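Local coordinates for HI1317 (PDB 1JOV), which probably interconverts the alpha and beta anomers of D-glucose 6-phosphate, acting as a glucose-6-phosphate 1-epimerase, at residues Q38-I43 and A123-V128; C133-T138 and A147-Y152; P22-K27 and L110-F115; K7-E12 and W96-Y101; K84-A87 and R92-L95. All coordinates share one frame; numbering follows the deposited sequence. Where two conformers were deposited one is given.

From the N terminus, 7-12, 22-27 and 38-43 open contacts 4, 3 and 1 in that order, and 96-101, 110-115 and 123-128 close them in the same order. These three loops, each spanning roughly eighty residues, therefore cross one another. All three join the five-stranded N-terminal sheet to successive strands of the eight-stranded sheet, from its outermost strand 97-104 inward. Contact 5 (84-87 with 92-95) is a short loop enclosed by all three. Contact 2 (133-138 with 147-152) opens only after they have closed, and ties the eight-stranded sheet to the seven-stranded sheet that carries the predicted active-site residues H150 and E248.

Contact 1 (Q38-I43 and A123-V128)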
# COMPACT_ATOMS: atom_id res chain seq x y z
N GLN A 38 -13.28 -1.82 -0.53
CA GLN A 38 -12.88 -3.20 -0.60
C GLN A 38 -11.39 -3.17 -0.15
O GLN A 38 -10.55 -2.54 -0.79
CB GLN A 38 -12.96 -3.84 -1.97
CG GLN A 38 -12.32 -5.22 -2.00
CD GLN A 38 -12.41 -5.86 -3.36
OE1 GLN A 38 -13.50 -6.19 -3.81
NE2 GLN A 38 -11.41 -6.14 -4.18
N GLY A 39 -11.09 -3.85 0.92
CA GLY A 39 -9.70 -3.95 1.42
C GLY A 39 -9.22 -2.64 2.11
O GLY A 39 -7.98 -2.52 2.33
N ALA A 40 -10.12 -1.72 2.41
CA ALA A 40 -9.72 -0.39 2.96
C ALA A 40 -8.46 0.02 2.23
O ALA A 40 -7.42 0.35 2.88
CB ALA A 40 -9.46 -0.56 4.48
N GLN A 41 -8.48 0.03 0.90
CA GLN A 41 -7.26 0.14 0.14
C GLN A 41 -6.99 1.50 -0.46
O GLN A 41 -7.71 1.96 -1.35
CB GLN A 41 -7.23 -0.94 -0.95
CG GLN A 41 -5.95 -1.11 -1.63
CD GLN A 41 -5.95 -2.41 -2.43
OE1 GLN A 41 -6.57 -3.41 -2.06
NE2 GLN A 41 -5.13 -2.39 -3.52
N LEU A 42 -6.10 2.28 0.14
CA LEU A 42 -5.72 3.56 -0.50
C LEU A 42 -5.18 3.29 -1.94
O LEU A 42 -4.25 2.45 -2.11
CB LEU A 42 -4.60 4.14 0.37
CG LEU A 42 -4.09 5.52 -0.08
CD1 LEU A 42 -5.11 6.71 -0.14
CD2 LEU A 42 -2.90 5.91 0.85
N ILE A 43 -5.87 3.80 -2.96
CA ILE A 43 -5.35 3.65 -4.32
C ILE A 43 -4.79 4.84 -5.05
O ILE A 43 -4.21 4.68 -6.14
CB ILE A 43 -6.46 2.94 -5.17
CG1 ILE A 43 -7.78 3.69 -5.05
CG2 ILE A 43 -6.58 1.52 -4.60
CD1 ILE A 43 -8.82 3.27 -6.12
N ALA A 123 -10.08 -5.95 12.47
CA ALA A 123 -8.90 -5.12 12.15
C ALA A 123 -9.38 -3.70 11.91
O ALA A 123 -10.57 -3.41 11.66
CB ALA A 123 -8.11 -5.68 10.92
N LYS A 124 -8.42 -2.81 11.96
CA LYS A 124 -8.71 -1.40 11.74
C LYS A 124 -7.67 -0.80 10.77
O LYS A 124 -6.54 -1.28 10.75
CB LYS A 124 -8.72 -0.67 13.08
CG LYS A 124 -9.11 0.81 13.02
CD LYS A 124 -9.42 1.34 14.40
CE LYS A 124 -8.23 1.26 15.34
NZ LYS A 124 -8.46 1.99 16.61
N VAL A 125 -7.99 0.20 10.02
CA VAL A 125 -6.96 0.95 9.27
C VAL A 125 -7.25 2.41 9.48
O VAL A 125 -8.39 2.86 9.33
CB VAL A 125 -6.96 0.66 7.75
CG1 VAL A 125 -6.16 1.70 7.01
CG2 VAL A 125 -6.41 -0.74 7.47
N SER A 126 -6.20 3.17 9.82
CA SER A 126 -6.41 4.61 9.83
C SER A 126 -5.51 5.25 8.79
O SER A 126 -4.41 4.81 8.52
CB SER A 126 -6.00 5.29 11.19
OG SER A 126 -4.64 5.06 11.49
N MET A 127 -5.96 6.37 8.25
CA MET A 127 -5.17 7.09 7.29
C MET A 127 -5.22 8.58 7.65
O MET A 127 -6.29 9.08 7.82
CB MET A 127 -5.72 6.93 5.86
CG MET A 127 -5.79 5.42 5.46
SD MET A 127 -6.50 5.32 3.76
CE MET A 127 -6.66 3.51 3.64
N VAL A 128 -4.06 9.23 7.80
CA VAL A 128 -3.98 10.62 8.17
C VAL A 128 -3.27 11.35 7.02
O VAL A 128 -2.13 11.05 6.70
CB VAL A 128 -3.23 10.84 9.52
CG1 VAL A 128 -3.24 12.32 9.89
CG2 VAL A 128 -3.83 9.99 10.62
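A40 faces V125 with 7.0 Å between their CA atoms, and L42 faces M127 with 8.6 Å between theirs, so both segments advance in the same general sense without exchanging a backbone hydrogen bond. The geometry is that of facing sheets in the beta-sandwich core of the galactose mutarotase-like fold. Strand 41-47 is outermost in the N-terminal sheet, while 121-129 lies within the eight-stranded sheet. At A40 the chain takes a left-handed backbone conformation before it enters its strand, and its methyl is directed at the opposite segment. A40 CB meets V125 CG2 at 4.3 Å; W96 packs on both residues.

M127 supplies the longer reach. Its CG lies anti to the carbonyl carbon (chi1 -58°) and the chain is extended from there, which carries SD and CE across to the other strand. SD passes 4.1 Å from L42 CB, and CE touches the same CB at 3.9 Å. All four residues are buried, with I35 touching the side chains of both L42 and M127. The thioether methyl also reaches the backbone where the strand begins: M127 CE lies 3.8 Å from L42 N and 3.3 Å from A40 O.

Contact 2 (C133-T138 and A147-Y152)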
# COMPACT_ATOMS: atom_id res chain seq x y z
N CYS A 133 1.38 11.07 4.24
CA CYS A 133 0.27 10.11 4.36
C CYS A 133 0.62 9.07 5.42
O CYS A 133 1.52 8.26 5.21
CB CYS A 133 -0.07 9.44 3.03
SG CYS A 133 -1.28 8.10 3.14
N HIS A 134 -0.11 9.10 6.56
CA HIS A 134 0.29 8.09 7.54
C HIS A 134 -0.78 7.00 7.60
O HIS A 134 -1.90 7.26 8.05
CB HIS A 134 0.48 8.77 8.91
CG HIS A 134 1.14 7.88 9.93
ND1 HIS A 134 1.44 8.30 11.21
CD2 HIS A 134 1.56 6.60 9.84
CE1 HIS A 134 2.02 7.31 11.87
NE2 HIS A 134 2.10 6.26 11.07
N LEU A 135 -0.49 5.80 7.17
CA LEU A 135 -1.42 4.70 7.13
C LEU A 135 -1.04 3.63 8.18
O LEU A 135 0.09 3.13 8.14
CB LEU A 135 -1.30 4.13 5.75
CG LEU A 135 -2.32 3.11 5.34
CD1 LEU A 135 -2.43 3.07 3.83
CD2 LEU A 135 -1.97 1.75 5.90
N THR A 136 -1.93 3.30 9.07
CA THR A 136 -1.64 2.33 10.14
C THR A 136 -2.65 1.21 10.10
O THR A 136 -3.84 1.48 9.90
CB THR A 136 -1.80 2.99 11.52
OG1 THR A 136 -0.86 4.05 11.63
CG2 THR A 136 -1.55 1.98 12.62
N PHE A 137 -2.19 -0.02 10.24
CA PHE A 137 -3.05 -1.18 10.28
C PHE A 137 -2.96 -1.79 11.69
O PHE A 137 -1.86 -1.95 12.18
CB PHE A 137 -2.64 -2.27 9.25
CG PHE A 137 -3.30 -3.62 9.41
CD1 PHE A 137 -4.51 -3.88 8.79
CD2 PHE A 137 -2.77 -4.62 10.22
CE1 PHE A 137 -5.18 -5.10 8.96
CE2 PHE A 137 -3.41 -5.85 10.41
CZ PHE A 137 -4.63 -6.10 9.78
N THR A 138 -4.08 -2.15 12.33
CA THR A 138 -4.06 -2.81 13.64
C THR A 138 -4.88 -4.05 13.53
O THR A 138 -6.03 -4.06 13.03
CB THR A 138 -4.72 -1.92 14.74
OG1 THR A 138 -4.06 -0.62 14.70
CG2 THR A 138 -4.48 -2.57 16.16
N ALA A 147 1.19 -9.42 8.60
CA ALA A 147 0.50 -8.38 7.86
C ALA A 147 1.51 -7.65 7.04
O ALA A 147 2.75 -7.65 7.30
CB ALA A 147 -0.17 -7.46 8.82
N ALA A 148 1.06 -6.94 6.03
CA ALA A 148 1.95 -6.15 5.21
C ALA A 148 1.12 -5.09 4.52
O ALA A 148 -0.01 -5.34 4.11
CB ALA A 148 2.69 -6.99 4.18
N LEU A 149 1.69 -3.92 4.38
CA LEU A 149 1.18 -2.79 3.65
C LEU A 149 1.94 -2.87 2.35
O LEU A 149 3.09 -2.44 2.28
CB LEU A 149 1.34 -1.47 4.37
CG LEU A 149 1.06 -1.54 5.87
CD1 LEU A 149 1.56 -0.27 6.57
CD2 LEU A 149 -0.41 -1.76 6.14
N HIS A 150 1.33 -3.39 1.34
CA HIS A 150 2.03 -3.69 0.09
C HIS A 150 2.06 -2.54 -0.92
O HIS A 150 1.53 -2.61 -2.03
CB HIS A 150 1.33 -4.91 -0.42
CG HIS A 150 1.95 -5.67 -1.58
ND1 HIS A 150 2.25 -5.11 -2.78
CD2 HIS A 150 2.29 -6.99 -1.66
CE1 HIS A 150 2.70 -6.05 -3.59
NE2 HIS A 150 2.73 -7.17 -2.93
N THR A 151 2.69 -1.49 -0.46
CA THR A 151 2.61 -0.20 -1.18
C THR A 151 3.24 -0.21 -2.59
O THR A 151 4.40 -0.57 -2.76
CB THR A 151 3.29 0.91 -0.33
OG1 THR A 151 2.81 0.81 1.04
CG2 THR A 151 2.96 2.40 -0.91
N TYR A 152 2.40 0.21 -3.54
CA TYR A 152 2.87 0.37 -4.94
C TYR A 152 3.11 1.82 -5.18
O TYR A 152 2.17 2.68 -5.24
CB TYR A 152 1.85 -0.13 -6.01
CG TYR A 152 1.51 -1.54 -6.05
CD1 TYR A 152 0.72 -2.16 -5.07
CD2 TYR A 152 1.82 -2.28 -7.18
CE1 TYR A 152 0.38 -3.55 -5.17
CE2 TYR A 152 1.51 -3.62 -7.28
CZ TYR A 152 0.77 -4.25 -6.32
OH TYR A 152 0.43 -5.58 -6.47
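L135 and F137 on strand 133-138 face L149 and A147 on strand 147-149, the two short strands running nearly antiparallel (166°) with their axes 8.6 Å apart at closest approach. No hydrogen bond links them; the contact is mainly between side chains, with L149 CD1 also 4.0 Å from L135 O. L149 fits its end between L135 and F137: its CD2 lies 3.8 Å from L135 CD2 and 3.9 Å from F137 CB. With CG beside its own backbone N (chi1 -41°), the L149 side chain slides past that of L135 in the reverse direction. The separation and the absence of backbone pairing identify two stacked layers of the beta-sandwich, the eight-stranded sheet here covering the seven-stranded one. Two residues before L149, the A147 methyl approaches the F137 ring obliquely, with A147 CB 4.0 Å from F137 CE2; Y77 also meets that ring.

After L149 the chain makes an inverse gamma turn centred on H150, in which T151 N gives a weak hydrogen bond to L149 O of 2.9 Å. The H150 side chain packs against E248, both predicted active-site residues, and its ring meets that of H88.

Contact 3 (P22-K27 and L110-F115)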
# COMPACT_ATOMS: atom_id res chain seq x y z
N PRO A 22 -17.08 0.40 -4.28
CA PRO A 22 -17.25 1.78 -3.78
C PRO A 22 -15.89 2.35 -3.36
O PRO A 22 -15.11 1.59 -2.72
CB PRO A 22 -18.20 1.61 -2.60
CG PRO A 22 -18.25 0.16 -2.36
CD PRO A 22 -17.50 -0.61 -3.30
N VAL A 23 -15.63 3.57 -3.74
CA VAL A 23 -14.37 4.24 -3.51
C VAL A 23 -14.61 5.63 -2.94
O VAL A 23 -15.33 6.45 -3.51
CB VAL A 23 -13.53 4.34 -4.82
CG1 VAL A 23 -12.21 5.09 -4.58
CG2 VAL A 23 -13.28 2.94 -5.37
N LEU A 24 -13.98 5.96 -1.82
CA LEU A 24 -14.07 7.30 -1.36
C LEU A 24 -13.14 8.18 -2.13
O LEU A 24 -11.95 7.82 -2.32
CB LEU A 24 -13.65 7.39 0.11
CG LEU A 24 -14.58 6.87 1.08
CD1 LEU A 24 -13.92 6.72 2.47
CD2 LEU A 24 -15.73 7.86 1.18
N HIS A 25 -13.64 9.37 -2.50
CA HIS A 25 -12.81 10.40 -3.10
C HIS A 25 -12.66 11.60 -2.14
O HIS A 25 -13.64 12.21 -1.73
CB HIS A 25 -13.45 10.96 -4.37
CG HIS A 25 -13.57 9.99 -5.54
ND1 HIS A 25 -13.56 10.40 -6.85
CD2 HIS A 25 -13.69 8.64 -5.55
CE1 HIS A 25 -13.66 9.35 -7.66
NE2 HIS A 25 -13.74 8.27 -6.88
N LEU A 26 -11.43 11.94 -1.77
CA LEU A 26 -11.13 13.09 -0.95
C LEU A 26 -10.46 14.20 -1.81
O LEU A 26 -9.50 13.92 -2.57
CB LEU A 26 -10.09 12.61 0.02
CG LEU A 26 -9.67 13.75 0.93
CD1 LEU A 26 -10.80 14.27 1.82
CD2 LEU A 26 -8.43 13.33 1.78
N LYS A 27 -10.99 15.43 -1.74
CA LYS A 27 -10.36 16.59 -2.39
C LYS A 27 -10.31 17.73 -1.38
O LYS A 27 -11.37 18.25 -0.99
CB LYS A 27 -11.13 17.05 -3.61
CG LYS A 27 -10.93 16.09 -4.73
CD LYS A 27 -11.62 16.59 -6.04
CE LYS A 27 -11.49 15.57 -7.18
NZ LYS A 27 -11.71 14.15 -6.72
N LEU A 110 -9.19 9.41 8.22
CA LEU A 110 -10.26 8.45 7.91
C LEU A 110 -9.91 7.15 8.65
O LEU A 110 -8.69 6.80 8.72
CB LEU A 110 -10.15 8.10 6.41
CG LEU A 110 -10.34 9.32 5.47
CD1 LEU A 110 -10.31 8.71 4.00
CD2 LEU A 110 -11.60 10.13 5.77
N GLU A 111 -10.93 6.49 9.18
CA GLU A 111 -10.72 5.18 9.88
C GLU A 111 -11.64 4.20 9.23
O GLU A 111 -12.77 4.53 8.92
CB GLU A 111 -11.03 5.21 11.41
CG GLU A 111 -10.04 6.20 12.05
CD GLU A 111 -10.19 6.25 13.57
OE1 GLU A 111 -10.96 5.42 14.14
OE2 GLU A 111 -9.56 7.13 14.20
N PHE A 112 -11.14 3.01 9.01
CA PHE A 112 -11.87 1.90 8.40
C PHE A 112 -11.85 0.74 9.34
O PHE A 112 -10.88 0.54 10.06
CB PHE A 112 -11.18 1.53 7.07
CG PHE A 112 -11.20 2.69 6.11
CD1 PHE A 112 -12.30 2.89 5.31
CD2 PHE A 112 -10.13 3.58 6.05
CE1 PHE A 112 -12.33 3.93 4.43
CE2 PHE A 112 -10.16 4.64 5.15
CZ PHE A 112 -11.26 4.81 4.35
N GLU A 113 -12.91 -0.07 9.36
CA GLU A 113 -12.87 -1.27 10.21
C GLU A 113 -13.32 -2.52 9.39
O GLU A 113 -14.12 -2.36 8.45
CB GLU A 113 -13.79 -1.12 11.41
CG GLU A 113 -13.24 -0.01 12.38
CD GLU A 113 -14.24 0.38 13.42
OE1 GLU A 113 -15.42 0.53 13.04
OE2 GLU A 113 -13.86 0.46 14.60
N LEU A 114 -12.76 -3.66 9.77
CA LEU A 114 -13.08 -4.95 9.15
C LEU A 114 -13.71 -5.82 10.24
O LEU A 114 -13.18 -5.89 11.40
CB LEU A 114 -11.81 -5.67 8.67
CG LEU A 114 -12.04 -7.09 8.08
CD1 LEU A 114 -12.96 -6.89 6.91
CD2 LEU A 114 -10.64 -7.65 7.74
N PHE A 115 -14.86 -6.41 9.94
CA PHE A 115 -15.59 -7.24 10.91
C PHE A 115 -15.74 -8.66 10.46
O PHE A 115 -15.82 -8.96 9.25
CB PHE A 115 -16.98 -6.65 11.17
CG PHE A 115 -16.98 -5.32 11.85
CD1 PHE A 115 -16.90 -5.21 13.26
CD2 PHE A 115 -17.08 -4.18 11.08
CE1 PHE A 115 -16.83 -3.97 13.84
CE2 PHE A 115 -17.03 -2.96 11.65
CZ PHE A 115 -16.88 -2.83 13.03
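L24 and F112 are brought together by similar first torsions, each holding CG beside its own backbone N and anti to the carbonyl carbon. For L24 (chi1 -73°) the second torsion, 167°, then extends CD1 away from the main chain. For F112 the first torsion aims the ring at the other layer, while a chi2 of -85° sets its plane across the CA-CB-CG plane and so turns its edge to L24 CD1. The two side chains arrive from opposite directions, as expected where the sheets of a beta-sandwich lie face to face.

The backbone distances support that assignment. L24 CA stands 10.1 Å from L110 CA, and 11.4 Å separates L24 CA from F112 CA, well beyond the spacing of strands paired within one sheet. Each strand is instead bonded to neighbours in its own layer: L24 pairs with I35 in the N-terminal sheet, and F112 with V125 in the eight-stranded one.

L24 CD1 does most of the touching. It sits at the edge of the F112 ring, near the ring plane, 3.8 Å from F112 CE1 and equally 3.8 Å from F112 CZ. The methyl therefore meets the outer rim of the ring, not its pi face. L26 is directed at the same layer but packs more distantly, with L26 CD2 5.5 Å from L110 CD1. I35 touches both L110 and F112, and L15 packs against L24, so these apolar groups are buried between the sheets. L110, also extended beyond CG, completes the contact by bringing its CD1 to 4.4 Å from L24 CD1.

Contact 4 (K7-E12 and W96-Y101)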
# COMPACT_ATOMS: atom_id res chain seq x y z
N LYS A 7 -22.63 8.80 -2.63
CA LYS A 7 -22.93 9.60 -1.45
C LYS A 7 -21.91 10.67 -1.24
O LYS A 7 -20.76 10.52 -1.59
CB LYS A 7 -22.98 8.69 -0.17
CG LYS A 7 -23.70 9.30 0.99
CD LYS A 7 -25.24 9.26 0.58
CE LYS A 7 -26.04 8.67 1.70
NZ LYS A 7 -27.38 8.24 1.24
N THR A 8 -22.49 11.86 -0.94
CA THR A 8 -21.79 13.10 -0.68
C THR A 8 -21.72 13.11 0.85
O THR A 8 -22.69 13.50 1.49
CB THR A 8 -22.49 14.38 -1.15
OG1 THR A 8 -22.71 14.32 -2.56
CG2 THR A 8 -21.64 15.60 -0.81
N LEU A 9 -20.60 12.71 1.42
CA LEU A 9 -20.48 12.74 2.87
C LEU A 9 -20.26 14.19 3.34
O LEU A 9 -20.97 14.68 4.26
CB LEU A 9 -19.40 11.78 3.43
CG LEU A 9 -19.57 10.30 3.19
CD1 LEU A 9 -19.30 9.96 1.70
CD2 LEU A 9 -18.58 9.58 4.09
N THR A 10 -19.26 14.85 2.74
CA THR A 10 -19.05 16.31 2.95
C THR A 10 -18.69 16.88 1.59
O THR A 10 -18.53 16.11 0.64
CB THR A 10 -17.90 16.66 3.93
OG1 THR A 10 -16.64 16.54 3.24
CG2 THR A 10 -17.93 15.72 5.14
N PRO A 11 -18.55 18.20 1.45
CA PRO A 11 -18.14 18.78 0.17
C PRO A 11 -16.79 18.27 -0.28
O PRO A 11 -16.58 18.26 -1.50
CB PRO A 11 -18.05 20.31 0.46
CG PRO A 11 -19.01 20.50 1.60
CD PRO A 11 -18.83 19.24 2.47
N GLU A 12 -15.95 17.82 0.66
CA GLU A 12 -14.62 17.37 0.32
C GLU A 12 -14.51 15.83 0.23
O GLU A 12 -13.47 15.33 -0.21
CB GLU A 12 -13.65 17.95 1.34
CG GLU A 12 -13.65 19.51 1.20
CD GLU A 12 -12.98 20.22 2.31
OE1 GLU A 12 -13.25 19.84 3.46
OE2 GLU A 12 -12.20 21.16 2.02
N TRP A 96 -14.61 -3.33 3.81
CA TRP A 96 -14.51 -2.65 5.12
C TRP A 96 -15.54 -1.51 5.22
O TRP A 96 -16.03 -1.02 4.17
CB TRP A 96 -13.11 -2.10 5.26
CG TRP A 96 -11.99 -3.11 5.24
CD1 TRP A 96 -11.70 -4.14 4.30
CD2 TRP A 96 -10.88 -3.11 6.17
NE1 TRP A 96 -10.55 -4.78 4.68
CE2 TRP A 96 -10.04 -4.16 5.83
CE3 TRP A 96 -10.59 -2.36 7.31
CZ2 TRP A 96 -8.84 -4.41 6.47
CZ3 TRP A 96 -9.39 -2.62 8.03
CH2 TRP A 96 -8.55 -3.70 7.63
N GLN A 97 -15.75 -0.99 6.43
CA GLN A 97 -16.63 0.13 6.62
C GLN A 97 -15.83 1.37 7.03
O GLN A 97 -14.85 1.28 7.72
CB GLN A 97 -17.64 -0.18 7.71
CG GLN A 97 -18.76 -1.16 7.25
CD GLN A 97 -18.23 -2.55 7.03
OE1 GLN A 97 -18.51 -3.21 5.96
NE2 GLN A 97 -17.47 -3.06 7.99
N LEU A 98 -16.30 2.55 6.59
CA LEU A 98 -15.70 3.83 7.02
C LEU A 98 -16.35 4.12 8.38
O LEU A 98 -17.59 4.35 8.48
CB LEU A 98 -16.08 4.91 6.04
CG LEU A 98 -15.64 6.32 6.44
CD1 LEU A 98 -14.14 6.52 6.33
CD2 LEU A 98 -16.36 7.34 5.52
N SER A 99 -15.58 4.02 9.46
CA SER A 99 -16.16 4.17 10.79
C SER A 99 -15.96 5.56 11.36
O SER A 99 -16.58 5.96 12.33
CB SER A 99 -15.48 3.13 11.67
OG SER A 99 -14.11 3.19 11.53
N HIS A 100 -15.05 6.30 10.78
CA HIS A 100 -14.84 7.67 11.21
C HIS A 100 -14.14 8.54 10.22
O HIS A 100 -13.24 8.14 9.49
CB HIS A 100 -14.01 7.57 12.48
CG HIS A 100 -13.37 8.84 12.90
ND1 HIS A 100 -14.09 9.85 13.51
CD2 HIS A 100 -12.07 9.26 12.88
CE1 HIS A 100 -13.26 10.83 13.84
NE2 HIS A 100 -12.03 10.48 13.50
N TYR A 101 -14.59 9.79 10.09
CA TYR A 101 -13.86 10.75 9.24
C TYR A 101 -13.81 12.10 10.00
O TYR A 101 -14.79 12.48 10.63
CB TYR A 101 -14.48 10.85 7.85
CG TYR A 101 -15.96 11.18 7.80
CD1 TYR A 101 -16.93 10.23 7.89
CD2 TYR A 101 -16.34 12.53 7.67
CE1 TYR A 101 -18.31 10.61 7.81
CE2 TYR A 101 -17.65 12.90 7.59
CZ TYR A 101 -18.61 11.99 7.63
OH TYR A 101 -19.90 12.45 7.59
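The Y101 ring receives two methyl groups, both from the same side of its plane and both at an oblique slant: L9 CD2, 3.9 Å from Y101 CE1, and T10 CG2, 3.7 Å from Y101 CE2. They thus meet opposite flanks of the ring, one at each CE atom. A chi1 of 55° puts Y101 CG between its backbone N and carbonyl carbon, and from this crowded position the ring lies against the corner of the facing chain at L9 and T10. T10 slides past it in the reverse direction, whereas L9 crosses it.

L9 and L98 meet differently, tip to tip. Their CD2 atoms are 3.5 Å apart, tighter than usual for two methyls, so the packing at this point is close although the contact lies at the surface. The corner of the chain at L9 leads into an ST turn, in which E12 N donates to T10 OG1 over 3.0 Å with an N-H...O angle of 145°. This bond uses the T10 hydroxyl oxygen locally while its methyl serves the tyrosine. L9 and T10 together form a classic beta bulge opposite L13, and S99 and H100 form another opposite E111. The whole is a closure of the beta-sandwich at its margin, where the outermost strands 3-10 and 97-104 of two sheets meet.

Contact 5 (K84-A87 and R92-L95); sequences KQPA and RIRL. With SO4 (sulfate ion), chain B.
R92 makes the close, polar half of this contact with A87, while P86 and I93 form a looser apolar half, both partly exposed at the surface. On the polar side, R92 NH2 gives A87 O a weak hydrogen bond of 3.0 Å, strongly bent at 128°. Water 1 bridges the same two residues: it donates to A87 O over 2.7 Å and accepts from R92 NE at 2.9 Å, lying at the guanidinium edge in its plane. The same group grips a sulfate ion on another part of its edge. R92 NH1 donates to SO4 O1 at 2.9 Å, almost straight (175°), and R92 NH2 to SO4 O4 at 3.0 Å (160°). This two-pronged grip fixes the rotation of the guanidinium, which the extended chain from CG to NE carries out to the ion.

By contrast, the loose side has one apolar touch, where P86, which follows a cis peptide bond, brings CG to 4.1 Å from I93 CD1 and the two side chains cross.

The sulfate, probably taken up from the crystallisation liquor, is also bound by R70 NH2. Because the R92 side chain lies about 6 Å from that of the predicted active-site residue H150, this arginine-lined anion site is consistent with a pocket for the phosphate of a sugar phosphate.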
# COMPACT_ATOMS: atom_id res chain seq x y z
N LYS A 84 -0.61 -19.77 1.92
CA LYS A 84 -1.98 -20.31 1.78
C LYS A 84 -2.72 -19.61 0.69
O LYS A 84 -2.32 -18.54 0.23
CB LYS A 84 -2.81 -20.17 3.04
CG LYS A 84 -2.34 -21.04 4.16
CD LYS A 84 -3.49 -21.21 5.14
CE LYS A 84 -3.89 -19.85 5.71
NZ LYS A 84 -4.90 -19.94 6.80
N GLN A 85 -3.83 -20.20 0.29
CA GLN A 85 -4.66 -19.60 -0.72
C GLN A 85 -5.95 -19.11 -0.07
O GLN A 85 -6.50 -19.72 0.84
CB GLN A 85 -4.87 -20.61 -1.88
CG GLN A 85 -3.54 -20.98 -2.56
CD GLN A 85 -3.06 -19.86 -3.49
OE1 GLN A 85 -3.90 -19.14 -4.05
NE2 GLN A 85 -1.73 -19.72 -3.66
N PRO A 86 -6.43 -17.94 -0.45
CA PRO A 86 -5.84 -17.05 -1.46
C PRO A 86 -4.51 -16.35 -1.04
O PRO A 86 -4.42 -16.09 0.17
CB PRO A 86 -6.92 -16.02 -1.66
CG PRO A 86 -7.67 -15.94 -0.38
CD PRO A 86 -7.58 -17.34 0.21
N ALA A 87 -3.62 -16.05 -1.96
CA ALA A 87 -2.41 -15.35 -1.57
C ALA A 87 -2.73 -14.04 -0.79
O ALA A 87 -3.70 -13.33 -1.11
CB ALA A 87 -1.55 -15.05 -2.80
N ARG A 92 -7.88 -8.04 1.78
CA ARG A 92 -7.86 -7.14 0.65
C ARG A 92 -9.02 -7.44 -0.36
O ARG A 92 -9.19 -6.68 -1.32
CB ARG A 92 -6.51 -7.29 -0.05
CG ARG A 92 -6.28 -8.66 -0.75
CD ARG A 92 -4.95 -8.66 -1.42
NE ARG A 92 -4.69 -9.98 -2.04
CZ ARG A 92 -3.87 -10.22 -3.06
NH1 ARG A 92 -3.16 -9.27 -3.61
NH2 ARG A 92 -3.72 -11.51 -3.48
N ILE A 93 -9.71 -8.53 -0.08
CA ILE A 93 -10.89 -8.95 -0.84
C ILE A 93 -12.24 -8.87 -0.16
O ILE A 93 -13.23 -9.42 -0.68
CB ILE A 93 -10.66 -10.34 -1.42
CG1 ILE A 93 -10.36 -11.34 -0.36
CG2 ILE A 93 -9.63 -10.18 -2.45
CD1 ILE A 93 -10.45 -12.92 -0.88
N ARG A 94 -12.30 -8.24 1.02
CA ARG A 94 -13.47 -8.10 1.84
C ARG A 94 -13.80 -6.57 2.01
O ARG A 94 -12.93 -5.77 1.86
CB ARG A 94 -13.27 -8.69 3.22
CG ARG A 94 -13.10 -10.22 3.20
CD ARG A 94 -12.42 -10.90 4.48
NE ARG A 94 -13.11 -10.56 5.71
CZ ARG A 94 -12.61 -10.74 6.92
NH1 ARG A 94 -11.37 -11.25 7.08
NH2 ARG A 94 -13.35 -10.39 8.00
N LEU A 95 -15.07 -6.24 2.08
CA LEU A 95 -15.50 -4.86 2.21
C LEU A 95 -15.25 -4.46 3.67
O LEU A 95 -15.69 -5.14 4.60
CB LEU A 95 -17.05 -4.71 2.05
CG LEU A 95 -17.30 -4.65 0.57
CD1 LEU A 95 -18.81 -4.92 0.28
CD2 LEU A 95 -16.92 -3.30 0.12
S SO4 B . -1.25 -11.27 -6.25
O1 SO4 B . -1.52 -9.88 -5.92
O2 SO4 B . -0.21 -11.68 -5.35
O3 SO4 B . -0.82 -11.44 -7.65
O4 SO4 B . -2.46 -12.04 -6.13
O HOH W 1 -6.18 -12.30 -1.25